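Local coordinates for protein putative sarcosine dimethylglycine methyltransferase (Galdieria sulphuraria, PDB 2O57) that probably transfers methyl groups from S-adenosylmethionine to sarcosine and dimethylglycine, at residues W69-L74 with F153-D158; V182-D187 with G288-K293. One frame throughout, in Å; residues are numbered along the deposited sequence.

Interaction 1: W69-L74 with F153-D158; sequences WLASEL and FIWSQD
Leu-70, Ala-71 and Leu-74 face Phe-153, Trp-155 and Gln-157 across a helix and a strand that run nearly antiparallel, their axes at 158° and 10.9 Å apart at closest approach. The indole of Trp-155 bridges this distance. Its chi1 of 171° sets CG anti to the backbone N. The six-membered ring meets Leu-70 tip to tip. Leu-70 CD2 sits over one face of the indole, 3.6 Å from the centroid of the six-membered ring of Trp-155 and only 8° off its normal, a close CH-pi contact. Leu-70 CB stands on the same side but beyond the rim, 3.7 Å from Trp-155 CH2. Around the rim the helix supplies different atoms: Ala-71 N approaches Trp-155 CZ3 at 3.7 Å, and Leu-74 CD2 lies near the ring plane, 3.9 Å from Trp-155 CE3. That same Leu-74 methyl also packs against Phe-153 CD1 at 4.0 Å, the two side chains crossing at about a right angle. Two residues along the strand from Trp-155, Gln-157 CG touches Leu-70 CD2 at 3.9 Å. Its amide accepts a weak hydrogen bond from the indole, Trp-155 NE1 to Gln-157 OE1, while NE2 is bonded to Asp-67 one turn earlier on the helix; the indole and the helix are thus joined through one amide. An alanine in place of Trp-155 would probably open a gap against Leu-70 and beside Leu-74 and leave Gln-157 OE1 without its indole donor. Phe-99 and Leu-100 of helix 95-104 touch Ala-71, and Ala-96 of that helix touches Trp-155. The contact is helix-on-sheet packing, with helix 59-76 laid over the central strands of a Rossmann-like methyltransferase fold.

Interaction 2: V182-D187 with G288-K293; sequences VMAITD and GMLFRK
Val-182 CG2, anti to its own carbonyl carbon, meets the guanidinium of Arg-292, whose chain is extended through CD and then bent at chi3 (-66°). The methyl lies over one face of that flat group, 3.3 Å from Arg-292 NH1. On the sheet face of Met-183 and Ile-185, the selenomethionine Met-183 runs beside Phe-291, its CE 3.7 Å from Phe-291 CD2. Ile-185 CD1 comes to the edge of the same ring, 3.9 Å from Phe-291 CE2, and its CG1 packs on Met-289 CB. On the reverse face Ala-184 CB rests against Leu-290 CG at 3.9 Å. Two antiparallel hydrogen-bonded pairs, Met-183 with Phe-291 and Ile-185 with Met-289, hold the strands in register; the bond from Ile-185 N to Met-289 O is the straightest, 172° at the hydrogen. Helix 214-223 packs on Ile-185, Met-289 and Phe-291, whereas Leu-74 of helix 59-76 touches Val-182 and Ala-184. Arg-292 NH1 is hydrogen-bonded to Arg-180 O. The chemistry is that of a buried sheet interior: the hydrogen-bonded pairs join the strands, Val-182, Ala-184 and Thr-186 bond to strand 151-157, apolar side chains meet on both faces, and the cationic group against a methyl is anchored by a main-chain carbonyl.

How the interactions relate
From the N terminus, helix 59-76 comes first, and interaction 1 closes a loop of 78 residues when strand 151-157 meets it. Strand 181-190 follows, and interaction 2 closes a second loop, of 100 residues, at the C-terminal strand 284-293. The two closures are in series and neither crosses the other. They are joined across the sheet, where 151-157 runs parallel to 181-190: Ile-154 O probably accepts a hydrogen bond from Ala-184 N, at 2.8 Å, and Asp-158 OD1 pairs with Thr-186 OG1. Together they tie the covering helix, the parallel core and the antiparallel strand 284-293 beside it.

Interaction 1: W69-L74 with F153-D158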
# COMPACT_ATOMS: atom_id res chain seq x y z
N TRP A 69 10.39 -2.59 -0.53
CA TRP A 69 9.02 -2.27 -0.99
C TRP A 69 8.95 -0.82 -1.48
O TRP A 69 8.48 -0.55 -2.59
CB TRP A 69 7.95 -2.51 0.12
CG TRP A 69 6.64 -1.79 -0.15
CD1 TRP A 69 5.76 -2.05 -1.19
CD2 TRP A 69 6.08 -0.68 0.58
NE1 TRP A 69 4.70 -1.16 -1.13
CE2 TRP A 69 4.87 -0.32 -0.05
CE3 TRP A 69 6.50 0.03 1.72
CZ2 TRP A 69 4.07 0.72 0.41
CZ3 TRP A 69 5.70 1.08 2.19
CH2 TRP A 69 4.49 1.41 1.52
N LEU A 70 9.40 0.13 -0.66
CA LEU A 70 9.28 1.54 -1.02
C LEU A 70 10.09 1.85 -2.28
O LEU A 70 9.61 2.56 -3.15
CB LEU A 70 9.69 2.50 0.11
CG LEU A 70 9.25 3.98 -0.07
CD1 LEU A 70 7.69 4.14 0.05
CD2 LEU A 70 9.92 4.83 1.04
N ALA A 71 11.29 1.28 -2.37
CA ALA A 71 12.16 1.47 -3.52
C ALA A 71 11.50 0.85 -4.77
O ALA A 71 11.55 1.42 -5.84
CB ALA A 71 13.51 0.87 -3.26
N SER A 72 10.84 -0.29 -4.60
CA SER A 72 10.14 -0.92 -5.72
C SER A 72 8.99 -0.05 -6.23
O SER A 72 8.80 0.08 -7.44
CB SER A 72 9.66 -2.33 -5.33
OG SER A 72 8.98 -2.95 -6.41
N GLU A 73 8.24 0.59 -5.32
CA GLU A 73 7.12 1.46 -5.69
C GLU A 73 7.70 2.64 -6.48
O GLU A 73 7.24 2.95 -7.56
CB GLU A 73 6.34 1.93 -4.44
CG GLU A 73 5.63 0.76 -3.65
CD GLU A 73 4.40 0.23 -4.34
OE1 GLU A 73 3.91 0.87 -5.31
OE2 GLU A 73 3.90 -0.82 -3.92
N LEU A 74 8.76 3.25 -5.94
CA LEU A 74 9.42 4.36 -6.60
C LEU A 74 9.98 3.97 -7.98
O LEU A 74 9.87 4.73 -8.93
CB LEU A 74 10.55 4.88 -5.71
CG LEU A 74 11.06 6.30 -5.91
CD1 LEU A 74 9.92 7.32 -6.01
CD2 LEU A 74 11.99 6.65 -4.71
N PHE A 153 13.71 12.98 -7.58
CA PHE A 153 12.89 12.30 -6.59
C PHE A 153 13.28 12.69 -5.16
O PHE A 153 14.39 13.21 -4.90
CB PHE A 153 12.93 10.76 -6.76
CG PHE A 153 14.26 10.13 -6.44
CD1 PHE A 153 14.54 9.66 -5.15
CD2 PHE A 153 15.24 9.99 -7.44
CE1 PHE A 153 15.80 9.07 -4.86
CE2 PHE A 153 16.49 9.40 -7.16
CZ PHE A 153 16.76 8.93 -5.86
N ILE A 154 12.31 12.53 -4.27
CA ILE A 154 12.45 12.70 -2.83
C ILE A 154 12.02 11.40 -2.13
O ILE A 154 10.99 10.77 -2.47
CB ILE A 154 11.61 13.88 -2.26
CG1 ILE A 154 12.10 15.19 -2.84
CG2 ILE A 154 11.64 13.90 -0.68
CD1 ILE A 154 11.17 16.45 -2.52
N TRP A 155 12.79 11.03 -1.11
CA TRP A 155 12.55 9.85 -0.30
C TRP A 155 12.52 10.36 1.12
O TRP A 155 13.43 11.12 1.54
CB TRP A 155 13.74 8.92 -0.47
CG TRP A 155 13.86 7.68 0.44
CD1 TRP A 155 14.34 7.63 1.73
CD2 TRP A 155 13.56 6.32 0.07
NE1 TRP A 155 14.37 6.32 2.19
CE2 TRP A 155 13.89 5.50 1.19
CE3 TRP A 155 13.06 5.72 -1.10
CZ2 TRP A 155 13.73 4.10 1.18
CZ3 TRP A 155 12.89 4.32 -1.12
CH2 TRP A 155 13.25 3.53 0.01
N SER A 156 11.48 9.98 1.88
CA SER A 156 11.45 10.38 3.30
C SER A 156 10.74 9.30 4.12
O SER A 156 9.54 9.08 3.96
CB SER A 156 10.73 11.73 3.44
OG SER A 156 10.78 12.19 4.78
N GLN A 157 11.45 8.68 5.03
CA GLN A 157 10.88 7.60 5.84
C GLN A 157 10.73 8.02 7.30
O GLN A 157 11.74 8.25 8.00
CB GLN A 157 11.77 6.37 5.77
CG GLN A 157 11.69 5.65 4.43
CD GLN A 157 12.67 4.47 4.40
OE1 GLN A 157 13.88 4.65 4.56
NE2 GLN A 157 12.16 3.29 4.21
N ASP A 158 9.47 8.18 7.70
CA ASP A 158 9.06 8.42 9.10
C ASP A 158 9.61 9.72 9.67
O ASP A 158 9.76 9.85 10.88
CB ASP A 158 9.45 7.22 9.99
CG ASP A 158 8.84 5.90 9.48
OD1 ASP A 158 7.92 5.94 8.62
OD2 ASP A 158 9.28 4.84 9.98

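Interaction 2: V182-D187 with G288-K293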
# COMPACT_ATOMS: atom_id res chain seq x y z
N VAL A 182 9.18 12.68 -8.52
CA VAL A 182 8.30 11.82 -7.75
C VAL A 182 8.76 11.82 -6.29
O VAL A 182 9.97 11.76 -6.02
CB VAL A 182 8.24 10.37 -8.35
CG1 VAL A 182 7.44 9.40 -7.43
CG2 VAL A 182 7.55 10.38 -9.72
N MSE A 183 7.82 11.89 -5.36
CA MSE A 183 8.19 11.79 -3.95
C MSE A 183 7.59 10.55 -3.32
O MSE A 183 6.37 10.35 -3.42
CB MSE A 183 7.73 13.02 -3.18
CG MSE A 183 7.95 12.85 -1.66
SE MSE A 183 8.01 14.51 -0.64
CE MSE A 183 6.20 14.98 -0.68
N ALA A 184 8.41 9.78 -2.62
CA ALA A 184 7.91 8.63 -1.86
C ALA A 184 8.13 8.88 -0.37
O ALA A 184 9.26 9.14 0.07
CB ALA A 184 8.62 7.32 -2.31
N ILE A 185 7.05 8.82 0.42
CA ILE A 185 7.14 9.04 1.87
C ILE A 185 6.48 7.94 2.64
O ILE A 185 5.58 7.23 2.12
CB ILE A 185 6.54 10.40 2.34
CG1 ILE A 185 5.00 10.44 2.18
CG2 ILE A 185 7.21 11.54 1.61
CD1 ILE A 185 4.36 11.65 2.90
N THR A 186 6.94 7.75 3.88
CA THR A 186 6.26 6.91 4.86
C THR A 186 6.19 7.74 6.16
O THR A 186 7.03 8.61 6.38
CB THR A 186 6.96 5.51 5.14
OG1 THR A 186 8.22 5.65 5.85
CG2 THR A 186 7.08 4.64 3.90
N ASP A 187 5.17 7.51 6.99
CA ASP A 187 5.06 8.25 8.25
C ASP A 187 4.10 7.53 9.17
O ASP A 187 2.99 7.15 8.77
CB ASP A 187 4.51 9.66 7.94
CG ASP A 187 5.10 10.75 8.86
OD1 ASP A 187 6.24 10.61 9.34
OD2 ASP A 187 4.41 11.78 9.05
N GLY A 288 1.85 5.32 3.86
CA GLY A 288 2.86 5.41 2.80
C GLY A 288 2.20 6.12 1.63
O GLY A 288 1.00 5.90 1.38
N MSE A 289 2.94 6.96 0.91
CA MSE A 289 2.37 7.67 -0.24
C MSE A 289 3.40 7.96 -1.32
O MSE A 289 4.56 8.16 -1.03
CB MSE A 289 1.77 9.01 0.18
CG MSE A 289 1.02 8.96 1.50
SE MSE A 289 0.41 10.66 2.19
CE MSE A 289 -1.04 11.06 0.91
N LEU A 290 2.94 8.02 -2.56
CA LEU A 290 3.77 8.52 -3.65
C LEU A 290 3.04 9.64 -4.35
O LEU A 290 1.81 9.58 -4.57
CB LEU A 290 4.13 7.44 -4.64
CG LEU A 290 5.34 6.56 -4.30
CD1 LEU A 290 4.88 5.43 -3.28
CD2 LEU A 290 5.73 5.98 -5.60
N PHE A 291 3.79 10.68 -4.67
CA PHE A 291 3.26 11.86 -5.33
C PHE A 291 4.05 12.12 -6.58
O PHE A 291 5.22 11.71 -6.67
CB PHE A 291 3.43 13.10 -4.44
CG PHE A 291 2.85 12.97 -3.06
CD1 PHE A 291 1.51 13.26 -2.82
CD2 PHE A 291 3.67 12.62 -1.99
CE1 PHE A 291 0.98 13.17 -1.52
CE2 PHE A 291 3.15 12.54 -0.69
CZ PHE A 291 1.81 12.82 -0.46
N ARG A 292 3.45 12.81 -7.54
CA ARG A 292 4.23 13.35 -8.64
C ARG A 292 3.97 14.85 -8.78
O ARG A 292 2.84 15.31 -8.59
CB ARG A 292 3.92 12.62 -9.95
CG ARG A 292 4.82 13.04 -11.12
CD ARG A 292 4.47 12.40 -12.46
NE ARG A 292 4.67 10.95 -12.55
CZ ARG A 292 5.82 10.31 -12.80
NH1 ARG A 292 7.00 10.97 -12.96
NH2 ARG A 292 5.80 8.99 -12.88
N LYS A 293 5.01 15.61 -9.09
CA LYS A 293 4.86 17.03 -9.39
C LYS A 293 4.27 17.24 -10.81
O LYS A 293 5.01 17.38 -11.81
CB LYS A 293 6.20 17.76 -9.25
CG LYS A 293 6.07 19.27 -9.42
CD LYS A 293 7.39 20.00 -9.04
CE LYS A 293 7.39 21.47 -9.47
NZ LYS A 293 8.68 22.15 -9.06